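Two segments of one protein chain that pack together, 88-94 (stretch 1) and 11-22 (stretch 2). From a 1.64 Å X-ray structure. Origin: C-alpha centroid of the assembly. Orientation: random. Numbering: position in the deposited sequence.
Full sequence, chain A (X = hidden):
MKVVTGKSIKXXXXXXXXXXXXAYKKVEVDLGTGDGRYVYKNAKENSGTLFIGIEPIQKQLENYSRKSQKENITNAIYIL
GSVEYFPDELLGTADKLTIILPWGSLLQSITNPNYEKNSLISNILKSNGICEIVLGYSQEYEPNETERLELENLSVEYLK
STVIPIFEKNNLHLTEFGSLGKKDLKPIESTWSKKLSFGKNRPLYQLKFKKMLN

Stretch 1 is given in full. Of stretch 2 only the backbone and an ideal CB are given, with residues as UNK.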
# COMPACT_ATOMS: atom_id res chain seq x y z
N ASP A 88 -9.72 11.87 -4.79
CA ASP A 88 -9.50 13.01 -3.89
C ASP A 88 -10.06 12.74 -2.50
O ASP A 88 -9.53 13.26 -1.51
CB ASP A 88 -10.17 14.27 -4.46
CG ASP A 88 -9.33 14.97 -5.51
OD1 ASP A 88 -8.09 14.82 -5.52
OD2 ASP A 88 -9.93 15.70 -6.33
N GLU A 89 -11.16 11.98 -2.43
CA GLU A 89 -11.82 11.65 -1.17
C GLU A 89 -10.88 11.01 -0.16
O GLU A 89 -11.13 11.11 1.05
CB GLU A 89 -13.00 10.71 -1.43
CG GLU A 89 -14.13 11.27 -2.30
CD GLU A 89 -14.01 10.86 -3.77
OE1 GLU A 89 -12.88 10.60 -4.23
OE2 GLU A 89 -15.06 10.80 -4.46
N LEU A 90 -9.82 10.35 -0.62
CA LEU A 90 -8.94 9.63 0.29
C LEU A 90 -7.71 10.42 0.70
O LEU A 90 -6.94 9.95 1.54
CB LEU A 90 -8.50 8.31 -0.34
CG LEU A 90 -9.66 7.32 -0.43
CD1 LEU A 90 -9.24 6.04 -1.13
CD2 LEU A 90 -10.20 7.00 0.97
N LEU A 91 -7.51 11.62 0.16
CA LEU A 91 -6.35 12.39 0.58
C LEU A 91 -6.52 12.85 2.02
O LEU A 91 -7.61 13.27 2.43
CB LEU A 91 -6.13 13.59 -0.35
CG LEU A 91 -5.81 13.24 -1.82
CD1 LEU A 91 -5.72 14.51 -2.68
CD2 LEU A 91 -4.52 12.41 -1.93
N GLY A 92 -5.45 12.73 2.80
CA GLY A 92 -5.47 13.15 4.18
C GLY A 92 -6.20 12.23 5.14
O GLY A 92 -6.50 12.65 6.26
N THR A 93 -6.49 10.98 4.74
CA THR A 93 -7.34 10.10 5.54
C THR A 93 -6.60 8.98 6.25
O THR A 93 -7.18 8.37 7.15
CB THR A 93 -8.44 9.45 4.67
OG1 THR A 93 -7.86 8.56 3.71
CG2 THR A 93 -9.27 10.52 3.95
N ALA A 94 -5.36 8.66 5.88
CA ALA A 94 -4.72 7.43 6.30
C ALA A 94 -3.83 7.64 7.52
O ALA A 94 -2.93 8.48 7.51
CB ALA A 94 -3.87 6.84 5.17
N UNK A 11 -20.67 4.20 -6.92
CA UNK A 11 -20.15 5.48 -6.48
C UNK A 11 -20.44 5.69 -5.00
O UNK A 11 -21.57 5.47 -4.53
CB UNK A 11 -20.75 6.62 -7.31
N UNK A 12 -19.43 6.13 -4.27
CA UNK A 12 -19.56 6.58 -2.89
C UNK A 12 -18.95 7.97 -2.84
O UNK A 12 -17.79 8.14 -3.23
CB UNK A 12 -18.88 5.62 -1.90
N UNK A 13 -19.72 8.96 -2.40
CA UNK A 13 -19.18 10.31 -2.36
C UNK A 13 -18.56 10.61 -1.00
O UNK A 13 -18.65 9.82 -0.05
CB UNK A 13 -20.27 11.33 -2.68
N UNK A 14 -17.91 11.77 -0.91
CA UNK A 14 -17.13 12.10 0.28
C UNK A 14 -17.98 12.08 1.53
O UNK A 14 -17.54 11.61 2.59
CB UNK A 14 -16.47 13.47 0.12
N UNK A 15 -19.21 12.60 1.45
CA UNK A 15 -20.06 12.64 2.63
C UNK A 15 -20.34 11.24 3.16
O UNK A 15 -20.30 11.00 4.37
CB UNK A 15 -21.38 13.35 2.31
N UNK A 16 -20.61 10.29 2.27
CA UNK A 16 -20.81 8.92 2.71
C UNK A 16 -19.52 8.32 3.25
O UNK A 16 -19.52 7.63 4.27
CB UNK A 16 -21.35 8.07 1.56
N UNK A 17 -18.40 8.59 2.58
CA UNK A 17 -17.13 8.06 3.04
C UNK A 17 -16.79 8.58 4.44
O UNK A 17 -16.26 7.84 5.27
CB UNK A 17 -16.02 8.42 2.05
N UNK A 18 -17.09 9.85 4.71
CA UNK A 18 -16.78 10.41 6.02
C UNK A 18 -17.54 9.66 7.12
O UNK A 18 -16.99 9.38 8.19
CB UNK A 18 -17.12 11.90 6.06
N UNK A 19 -18.80 9.30 6.86
CA UNK A 19 -19.56 8.51 7.82
C UNK A 19 -18.89 7.17 8.08
O UNK A 19 -18.95 6.64 9.20
CB UNK A 19 -20.99 8.29 7.32
N UNK A 20 -18.22 6.62 7.07
CA UNK A 20 -17.54 5.34 7.22
C UNK A 20 -16.23 5.51 7.99
O UNK A 20 -15.97 4.79 8.96
CB UNK A 20 -17.27 4.71 5.85
N UNK A 21 -15.40 6.47 7.57
CA UNK A 21 -14.12 6.70 8.24
C UNK A 21 -14.31 6.98 9.72
O UNK A 21 -13.52 6.53 10.56
CB UNK A 21 -13.38 7.86 7.58
N UNK A 22 -15.35 7.74 10.06
CA UNK A 22 -15.51 8.17 11.44
C UNK A 22 -15.85 7.02 12.38
O UNK A 22 -15.71 7.18 13.60
CB UNK A 22 -16.60 9.24 11.52

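Position 11 lies out of reach of stretch 1, with extended backbone angles. A polar or charged residue would do. It is E11.

Position 12 points sideways, and no atom of stretch 1 comes within 5.5 Å of its ideal CB. Its extended backbone would suit a beta-branched residue, among others. It is V12. V12 O lies 4.0 Å from E89 OE2, a contact without a hydrogen bond.

Position 13 points away from stretch 1 and comes right before the first turn of a helix, where amide groups lack backbone acceptors. Asp, Asn, Ser or Thr could cap it. It is D13, whose OD1 accepts from the backbone N of position 16 at 3.0 Å, an N-capping bond.

Position 14 has helical angles. The CA of position 14 is 5.5 Å from E89 CA, and its ideal CB is 4.0 Å from E89 CG. CA-to-CB runs sideways, so a short side chain would stop beside E89. Farther along lie the carbonyl oxygens of D88, E89 and L91, which invite a long donor: Lys or Arg, perhaps Gln. It is K14. Its chain passes E89 and its end comes nearer to stretch 1, where K14 NZ donates to E89 O at 2.9 Å. K14 NZ also donates to water 1 at 2.5 Å. This water lies 3.0 Å from D88 O and 2.9 Å from L91 O, so the amine bonds E89 O directly and reaches D88 O and L91 O through the water. Water 2 accepts from K14 N at 3.0 Å and donates to E89 OE2 at 3.3 Å, a second link between the same two residues.

Positions 15 and 16 are out of reach, and polar residues suit both. They are N15 and E16.

Position 17 points toward stretch 1. Its ideal CB is 5.1 Å from E89 CB, and the methyls of L90 lie beyond. Leu, Met or Ile could fill this gap. It is L17, with chi1 t and chi2 p. L17 CD2 lies 3.7 Å from both E89 CB and L90 CD2, and 3.6 Å from E89 O.

Positions 18, 19 and 20 are out of reach and leave the choice open as far as stretch 1 is concerned. They are V18, N19 and I20.

Position 21 points toward T93, but its CA is 8.1 Å from T93 CA. A mid-sized or large apolar side chain could bridge the space to the T93 methyl; Ala would fall short. It is L21, whose CD1 lies 3.9 Å from T93 CG2.

Position 22 is out of reach; a polar residue would suit. It is N22.

Stretch 2 (11-22) EVDKNELVNILN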
# COMPACT_ATOMS: atom_id res chain seq x y z
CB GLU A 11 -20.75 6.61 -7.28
CG GLU A 11 -20.28 7.95 -6.78
CD GLU A 11 -20.76 9.07 -7.62
OE1 GLU A 11 -19.92 9.71 -8.29
OE2 GLU A 11 -22.00 9.30 -7.63
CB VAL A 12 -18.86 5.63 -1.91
CG1 VAL A 12 -18.95 6.15 -0.50
CG2 VAL A 12 -19.45 4.22 -2.02
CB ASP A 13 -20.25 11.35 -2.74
CG ASP A 13 -21.35 11.49 -1.69
OD1 ASP A 13 -21.32 10.81 -0.65
OD2 ASP A 13 -22.26 12.30 -1.94
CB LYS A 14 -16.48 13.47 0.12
CG LYS A 14 -15.72 13.91 1.36
CD LYS A 14 -14.44 13.10 1.52
CE LYS A 14 -13.66 13.52 2.75
NZ LYS A 14 -12.20 13.24 2.63
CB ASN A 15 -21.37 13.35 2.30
CG ASN A 15 -22.14 13.71 3.52
OD1 ASN A 15 -23.12 13.06 3.87
ND2 ASN A 15 -21.70 14.77 4.19
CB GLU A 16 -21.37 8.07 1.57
CG GLU A 16 -21.64 6.63 1.96
CD GLU A 16 -22.30 5.82 0.86
OE1 GLU A 16 -22.55 6.39 -0.23
OE2 GLU A 16 -22.56 4.62 1.08
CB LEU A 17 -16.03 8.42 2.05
CG LEU A 17 -14.61 8.01 2.46
CD1 LEU A 17 -14.50 6.50 2.70
CD2 LEU A 17 -13.59 8.45 1.44
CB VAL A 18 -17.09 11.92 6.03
CG1 VAL A 18 -17.19 12.44 7.45
CG2 VAL A 18 -16.00 12.63 5.27
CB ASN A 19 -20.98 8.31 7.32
CG ASN A 19 -21.77 9.61 7.25
OD1 ASN A 19 -21.54 10.53 8.03
ND2 ASN A 19 -22.70 9.69 6.31
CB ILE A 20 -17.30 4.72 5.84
CG1 ILE A 20 -18.64 4.35 5.19
CG2 ILE A 20 -16.36 3.50 5.93
CD1 ILE A 20 -18.49 3.89 3.77
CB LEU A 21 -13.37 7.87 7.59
CG LEU A 21 -13.06 7.76 6.11
CD1 LEU A 21 -12.50 9.09 5.60
CD2 LEU A 21 -12.08 6.63 5.85
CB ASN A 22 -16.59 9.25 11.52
CG ASN A 22 -16.10 10.59 11.00
OD1 ASN A 22 -14.91 10.76 10.73
ND2 ASN A 22 -17.02 11.55 10.88
O HOH W 1 -10.19 14.02 1.30
O HOH W 2 -17.22 13.05 -3.52
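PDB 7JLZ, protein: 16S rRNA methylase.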